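Local coordinates for protein nucleoporin 53 (Pichia guilliermondii, PDB 3P3D) that probably serves as a structural constituent of the nuclear pore complex, this chain being its RNA recognition motif (RRM) domain, at residues A[10-15]-A[63-68]; A[19-24]-A[37-42]. All coordinates share one frame; numbering follows the deposited sequence.

Interaction 1: A[10-15]-A[63-68]; sequences ILVFGY and SWTKIT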
loop_
_atom_site.group_PDB
_atom_site.type_symbol
_atom_site.label_atom_id
_atom_site.label_comp_id
_atom_site.label_asym_id
_atom_site.label_seq_id
_atom_site.Cartn_x
_atom_site.Cartn_y
_atom_site.Cartn_z
ATOM N N ILE A 10 -0.322 5.708 -2.415
ATOM C CA ILE A 10 -1.526 4.993 -2.760
ATOM C C ILE A 10 -2.096 4.483 -1.469
ATOM O O ILE A 10 -1.358 4.340 -0.470
ATOM C CB ILE A 10 -1.230 3.804 -3.757
ATOM C CG1 ILE A 10 -0.332 2.737 -3.132
ATOM C CG2 ILE A 10 -0.604 4.322 -5.051
ATOM C CD1 ILE A 10 0.010 1.574 -4.046
ATOM N N LEU A 11 -3.394 4.206 -1.491
ATOM C CA LEU A 11 -4.023 3.358 -0.480
ATOM C C LEU A 11 -4.292 1.933 -1.002
ATOM O O LEU A 11 -4.977 1.781 -1.998
ATOM C CB LEU A 11 -5.311 4.004 -0.048
ATOM C CG LEU A 11 -5.097 5.341 0.679
ATOM C CD1 LEU A 11 -6.396 6.101 0.774
ATOM C CD2 LEU A 11 -4.502 5.106 2.051
ATOM N N VAL A 12 -3.735 0.900 -0.360
ATOM C CA VAL A 12 -4.085 -0.490 -0.696
ATOM C C VAL A 12 -5.026 -1.028 0.363
ATOM O O VAL A 12 -4.841 -0.780 1.542
ATOM C CB VAL A 12 -2.851 -1.443 -0.889
ATOM C CG1 VAL A 12 -1.847 -0.860 -1.865
ATOM C CG2 VAL A 12 -2.169 -1.721 0.406
ATOM N N PHE A 13 -6.045 -1.770 -0.055
ATOM C CA PHE A 13 -7.101 -2.170 0.876
ATOM C C PHE A 13 -7.832 -3.448 0.487
ATOM O O PHE A 13 -7.767 -3.888 -0.652
ATOM C CB PHE A 13 -8.123 -1.018 1.022
ATOM C CG PHE A 13 -8.878 -0.676 -0.258
ATOM C CD1 PHE A 13 -10.062 -1.309 -0.568
ATOM C CD2 PHE A 13 -8.411 0.287 -1.131
ATOM C CE1 PHE A 13 -10.750 -1.012 -1.717
ATOM C CE2 PHE A 13 -9.120 0.603 -2.306
ATOM C CZ PHE A 13 -10.276 -0.043 -2.594
ATOM N N GLY A 14 -8.556 -4.004 1.457
ATOM C CA GLY A 14 -9.478 -5.123 1.253
ATOM C C GLY A 14 -8.943 -6.492 1.661
ATOM O O GLY A 14 -9.575 -7.507 1.397
ATOM N N TYR A 15 -7.797 -6.511 2.338
ATOM C CA TYR A 15 -7.109 -7.748 2.690
ATOM C C TYR A 15 -7.398 -8.078 4.150
ATOM O O TYR A 15 -7.638 -7.160 4.952
ATOM C CB TYR A 15 -5.599 -7.621 2.450
ATOM C CG TYR A 15 -4.971 -6.393 3.082
ATOM C CD1 TYR A 15 -4.558 -6.408 4.406
ATOM C CD2 TYR A 15 -4.800 -5.214 2.362
ATOM C CE1 TYR A 15 -4.009 -5.296 4.999
ATOM C CE2 TYR A 15 -4.242 -4.089 2.955
ATOM C CZ TYR A 15 -3.856 -4.145 4.272
ATOM O OH TYR A 15 -3.290 -3.070 4.897
ATOM N N SER A 63 -7.252 -3.800 7.348
ATOM C CA SER A 63 -7.529 -3.940 5.916
ATOM C C SER A 63 -7.168 -2.740 5.014
ATOM O O SER A 63 -7.695 -2.625 3.912
ATOM C CB SER A 63 -8.993 -4.350 5.682
ATOM O OG SER A 63 -9.247 -5.617 6.259
ATOM N N TRP A 64 -6.273 -1.861 5.440
ATOM C CA TRP A 64 -5.794 -0.822 4.520
ATOM C C TRP A 64 -4.463 -0.234 4.945
ATOM O O TRP A 64 -4.178 -0.148 6.124
ATOM C CB TRP A 64 -6.841 0.296 4.322
ATOM C CG TRP A 64 -7.008 1.227 5.487
ATOM C CD1 TRP A 64 -7.899 1.102 6.528
ATOM C CD2 TRP A 64 -6.274 2.431 5.734
ATOM N NE1 TRP A 64 -7.756 2.150 7.398
ATOM C CE2 TRP A 64 -6.768 2.983 6.938
ATOM C CE3 TRP A 64 -5.250 3.104 5.048
ATOM C CZ2 TRP A 64 -6.265 4.174 7.480
ATOM C CZ3 TRP A 64 -4.756 4.286 5.581
ATOM C CH2 TRP A 64 -5.262 4.810 6.785
ATOM N N THR A 65 -3.640 0.148 3.974
ATOM C CA THR A 65 -2.402 0.847 4.274
ATOM C C THR A 65 -2.161 1.907 3.251
ATOM O O THR A 65 -2.490 1.749 2.089
ATOM C CB THR A 65 -1.137 -0.048 4.208
ATOM O OG1 THR A 65 -1.384 -1.322 4.809
ATOM C CG2 THR A 65 0.013 0.644 4.918
ATOM N N LYS A 66 -1.529 2.976 3.680
ATOM C CA LYS A 66 -0.978 3.917 2.747
ATOM C C LYS A 66 0.398 3.414 2.442
ATOM O O LYS A 66 1.050 2.833 3.314
ATOM C CB LYS A 66 -0.954 5.296 3.370
ATOM C CG LYS A 66 -0.336 6.406 2.560
ATOM C CD LYS A 66 -0.370 7.671 3.444
ATOM C CE LYS A 66 0.691 8.675 3.108
ATOM N NZ LYS A 66 0.304 9.336 1.836
ATOM N N ILE A 67 0.811 3.586 1.186
ATOM C CA ILE A 67 2.164 3.239 0.737
ATOM C C ILE A 67 2.662 4.405 -0.094
ATOM O O ILE A 67 1.950 4.888 -0.939
ATOM C CB ILE A 67 2.154 1.989 -0.177
ATOM C CG1 ILE A 67 1.563 0.773 0.540
ATOM C CG2 ILE A 67 3.531 1.704 -0.714
ATOM C CD1 ILE A 67 1.607 -0.486 -0.338
ATOM N N THR A 68 3.890 4.833 0.123
ATOM C CA THR A 68 4.403 6.002 -0.542
ATOM C C THR A 68 5.678 5.602 -1.252
ATOM O O THR A 68 6.590 5.049 -0.628
ATOM C CB THR A 68 4.655 7.137 0.488
ATOM O OG1 THR A 68 3.492 7.264 1.312
ATOM C CG2 THR A 68 4.934 8.510 -0.200
#
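Tyr-15 and Thr-65 meet because Tyr-15 holds CG between its backbone N and carbonyl carbon (chi1 51°), while Thr-65 sets OG1 beside its own backbone N, anti to the carbonyl carbon. Tyr-15 OH and Thr-65 OG1 then share a hydrogen bond of 2.6 Å, in which either hydroxyl could donate; OG1 lies at the ring edge. Over one face of the same ring sits Ser-63, its CA 4.1 Å from the ring centroid and 17° off the normal, a CH-pi contact. Ser-63 OG turns back to donate to Tyr-15 O at 2.6 Å, and Gly-14 N donates to Ser-63 O at 2.9 Å, closing the end of the strand pair. At Gly-14 the backbone angles would push a CB against the carbonyl O of Phe-13, which explains the glycine.

Strands 10-13 and 64-68 run antiparallel, their N-to-C directions 153° apart. Ile-10 with Ile-67 and Val-12 with Thr-65 are hydrogen-bonded pairs, each joined by two backbone bonds. On their face, Val-12 CG1 lies 3.8 Å from Ile-67 CD1, and helix 20-27 covers them with Phe-27. On the other face, Leu-11 lies beside Trp-64, CD2 reaching 3.6 Å from CZ3 of the indole; Ala-100 packs on Leu-11 and Val-101 on Trp-64, both from helix 98-104.

The pair corresponds to the two adjacent inner strands, beta1 and beta3, of the RRM fold. Leu-11, Phe-13, Trp-64 and Lys-66 share the sheet face that binds RNA in canonical RRMs, here partly covered by helix 98-104.

Interaction 2: A[19-24]-A[37-42]; sequences MANQVI and FEVLRK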
loop_
_atom_site.group_PDB
_atom_site.type_symbol
_atom_site.label_atom_id
_atom_site.label_comp_id
_atom_site.label_asym_id
_atom_site.label_seq_id
_atom_site.Cartn_x
_atom_site.Cartn_y
_atom_site.Cartn_z
ATOM N N MET A 19 -2.829 -10.761 6.505
ATOM C CA MET A 19 -2.154 -10.774 5.204
ATOM C C MET A 19 -1.362 -9.501 4.862
ATOM O O MET A 19 -0.736 -9.436 3.806
ATOM C CB MET A 19 -3.205 -10.979 4.120
ATOM C CG MET A 19 -2.733 -11.844 2.978
ATOM S SD MET A 19 -4.075 -12.126 1.816
ATOM C CE MET A 19 -3.416 -11.189 0.491
ATOM N N ALA A 20 -1.390 -8.508 5.754
ATOM C CA ALA A 20 -0.832 -7.167 5.493
ATOM C C ALA A 20 0.582 -7.176 4.945
ATOM O O ALA A 20 0.862 -6.569 3.916
ATOM C CB ALA A 20 -0.874 -6.319 6.768
ATOM N N ASN A 21 1.473 -7.861 5.644
ATOM C CA ASN A 21 2.881 -7.863 5.275
ATOM C C ASN A 21 3.156 -8.476 3.914
ATOM O O ASN A 21 4.017 -7.973 3.184
ATOM C CB ASN A 21 3.720 -8.556 6.336
ATOM C CG ASN A 21 3.872 -7.719 7.588
ATOM O OD1 ASN A 21 3.769 -6.485 7.548
ATOM N ND2 ASN A 21 4.127 -8.387 8.712
ATOM N N GLN A 22 2.410 -9.524 3.561
ATOM C CA GLN A 22 2.535 -10.127 2.239
ATOM C C GLN A 22 2.149 -9.107 1.169
ATOM O O GLN A 22 2.732 -9.089 0.069
ATOM C CB GLN A 22 1.644 -11.370 2.101
ATOM C CG GLN A 22 1.915 -12.505 3.103
ATOM C CD GLN A 22 0.932 -13.675 2.943
ATOM O OE1 GLN A 22 0.764 -14.217 1.836
ATOM N NE2 GLN A 22 0.254 -14.046 4.037
ATOM N N VAL A 23 1.169 -8.259 1.504
ATOM C CA VAL A 23 0.632 -7.278 0.559
ATOM C C VAL A 23 1.630 -6.154 0.389
ATOM O O VAL A 23 1.929 -5.747 -0.728
ATOM C CB VAL A 23 -0.708 -6.696 1.026
ATOM C CG1 VAL A 23 -1.117 -5.550 0.115
ATOM C CG2 VAL A 23 -1.799 -7.792 1.074
ATOM N N ILE A 24 2.175 -5.683 1.509
ATOM C CA ILE A 24 3.171 -4.615 1.479
ATOM C C ILE A 24 4.354 -5.113 0.679
ATOM O O ILE A 24 4.827 -4.436 -0.212
ATOM C CB ILE A 24 3.580 -4.175 2.916
ATOM C CG1 ILE A 24 2.397 -3.478 3.605
ATOM C CG2 ILE A 24 4.777 -3.189 2.894
ATOM C CD1 ILE A 24 2.515 -3.410 5.147
ATOM N N PHE A 37 8.230 -0.040 6.901
ATOM C CA PHE A 37 7.549 -1.280 7.306
ATOM C C PHE A 37 8.600 -2.334 7.654
ATOM O O PHE A 37 9.630 -2.452 6.978
ATOM C CB PHE A 37 6.614 -1.818 6.209
ATOM C CG PHE A 37 5.481 -0.899 5.873
ATOM C CD1 PHE A 37 4.437 -0.717 6.753
ATOM C CD2 PHE A 37 5.464 -0.202 4.678
ATOM C CE1 PHE A 37 3.397 0.142 6.447
ATOM C CE2 PHE A 37 4.430 0.648 4.367
ATOM C CZ PHE A 37 3.395 0.819 5.252
ATOM N N GLU A 38 8.318 -3.090 8.707
ATOM C CA GLU A 38 9.201 -4.136 9.185
ATOM C C GLU A 38 9.586 -5.124 8.080
ATOM O O GLU A 38 10.734 -5.506 7.964
ATOM C CB GLU A 38 8.546 -4.878 10.367
ATOM N N VAL A 39 8.628 -5.512 7.247
ATOM C CA VAL A 39 8.904 -6.501 6.210
ATOM C C VAL A 39 9.782 -5.983 5.091
ATOM O O VAL A 39 10.269 -6.774 4.314
ATOM C CB VAL A 39 7.607 -7.076 5.602
ATOM C CG1 VAL A 39 6.936 -6.041 4.653
ATOM C CG2 VAL A 39 7.906 -8.419 4.913
ATOM N N LEU A 40 9.987 -4.668 4.997
ATOM C CA LEU A 40 10.873 -4.100 3.984
ATOM C C LEU A 40 12.261 -3.783 4.502
ATOM O O LEU A 40 13.095 -3.257 3.760
ATOM C CB LEU A 40 10.293 -2.815 3.433
ATOM C CG LEU A 40 8.875 -2.881 2.895
ATOM C CD1 LEU A 40 8.504 -1.498 2.365
ATOM C CD2 LEU A 40 8.736 -3.973 1.834
ATOM N N ARG A 41 12.520 -4.115 5.764
ATOM C CA ARG A 41 13.709 -3.609 6.447
ATOM C C ARG A 41 14.935 -4.423 6.053
ATOM O O ARG A 41 14.952 -5.644 6.175
ATOM C CB ARG A 41 13.500 -3.617 7.967
ATOM C CG ARG A 41 14.118 -2.444 8.696
ATOM C CD ARG A 41 13.537 -2.358 10.117
ATOM N NE ARG A 41 12.295 -1.580 10.187
ATOM C CZ ARG A 41 11.325 -1.777 11.085
ATOM N NH1 ARG A 41 11.415 -2.756 11.983
ATOM N NH2 ARG A 41 10.235 -1.016 11.071
ATOM N N LYS A 42 15.943 -3.713 5.559
ATOM C CA LYS A 42 17.234 -4.279 5.197
ATOM C C LYS A 42 18.125 -4.434 6.455
ATOM O O LYS A 42 17.691 -4.130 7.566
ATOM C CB LYS A 42 17.899 -3.338 4.175
ATOM C CG LYS A 42 17.112 -3.180 2.858
ATOM C CD LYS A 42 17.507 -1.920 2.079
ATOM C CE LYS A 42 17.244 -1.999 0.560
ATOM N NZ LYS A 42 15.861 -2.403 0.163
#
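Ile-24 meets Phe-37, Val-39 and Leu-40 with its two methyl ends, and it has the most surface buried here. With CG1 beside the backbone N (chi1 -68°) and CG2 anti to it, the two branches diverge from CB, and each meets the Phe-37 ring. The CD1 branch comes over one face of that ring, 3.9 Å from the centroid and 20° off the normal, a CH-pi contact displaced toward CD1 of the ring. From the same side of the ring plane, CG2 approaches Phe-37 CD2 to 3.5 Å, lying beyond the rim by CG and CD2. The two side chains cross at about a right angle.

CG2 serves two further partners. Val-39 CG1 lies 4.0 Å from it and Leu-40 CG 4.1 Å, so this single methyl is met by three residues of the loop.

Val-39, next in buried area, also reaches Asn-21 one turn earlier in the helix. Its CG1 lies 3.8 Å from Asn-21 O. Val-39 CB is 4.2 Å from Asn-21 CB. These are van der Waals contacts at the exposed margin, whereas Ile-24 and Phe-37 are buried. The 3-10 turn of 38-40 helps hold the loop residues together: Leu-40 N donates to Phe-37 O at 3.0 Å. An alanine in place of Phe-37 would probably leave the CD1 and CG2 methyls of Ile-24 without the ring and open a gap between the helix and the loop.

Phe-37 is thus wedged between helix 20-27 and strand 64-68, where it also touches Thr-65, while Leu-40 touches Gln-28 and Ile-33, in the connection that follows the helix.

Along the chain, interaction 2 is nested within the loop closed by interaction 1: segments run in the order 10-15, 19-24, 37-42 and 63-68, all within the RRM domain. The two centres lie about 12 Å apart, interaction 1 near the centre of the folded domain (about 4 Å) and interaction 2 about 10 Å from it. They also touch. Phe-37 CZ reaches Thr-65 CG2 at 3.4 Å, Tyr-15 CE1 lies 3.7 Å from Ala-20 CA, and Val-12 CG2 approaches Val-23 CG1. Strand 9-13 leads into helix 20-27, which packs on the sheet; the loop after it covers its flank, so the buried packing passes from the sheet through Phe-37 and Ile-24 to a partly exposed margin.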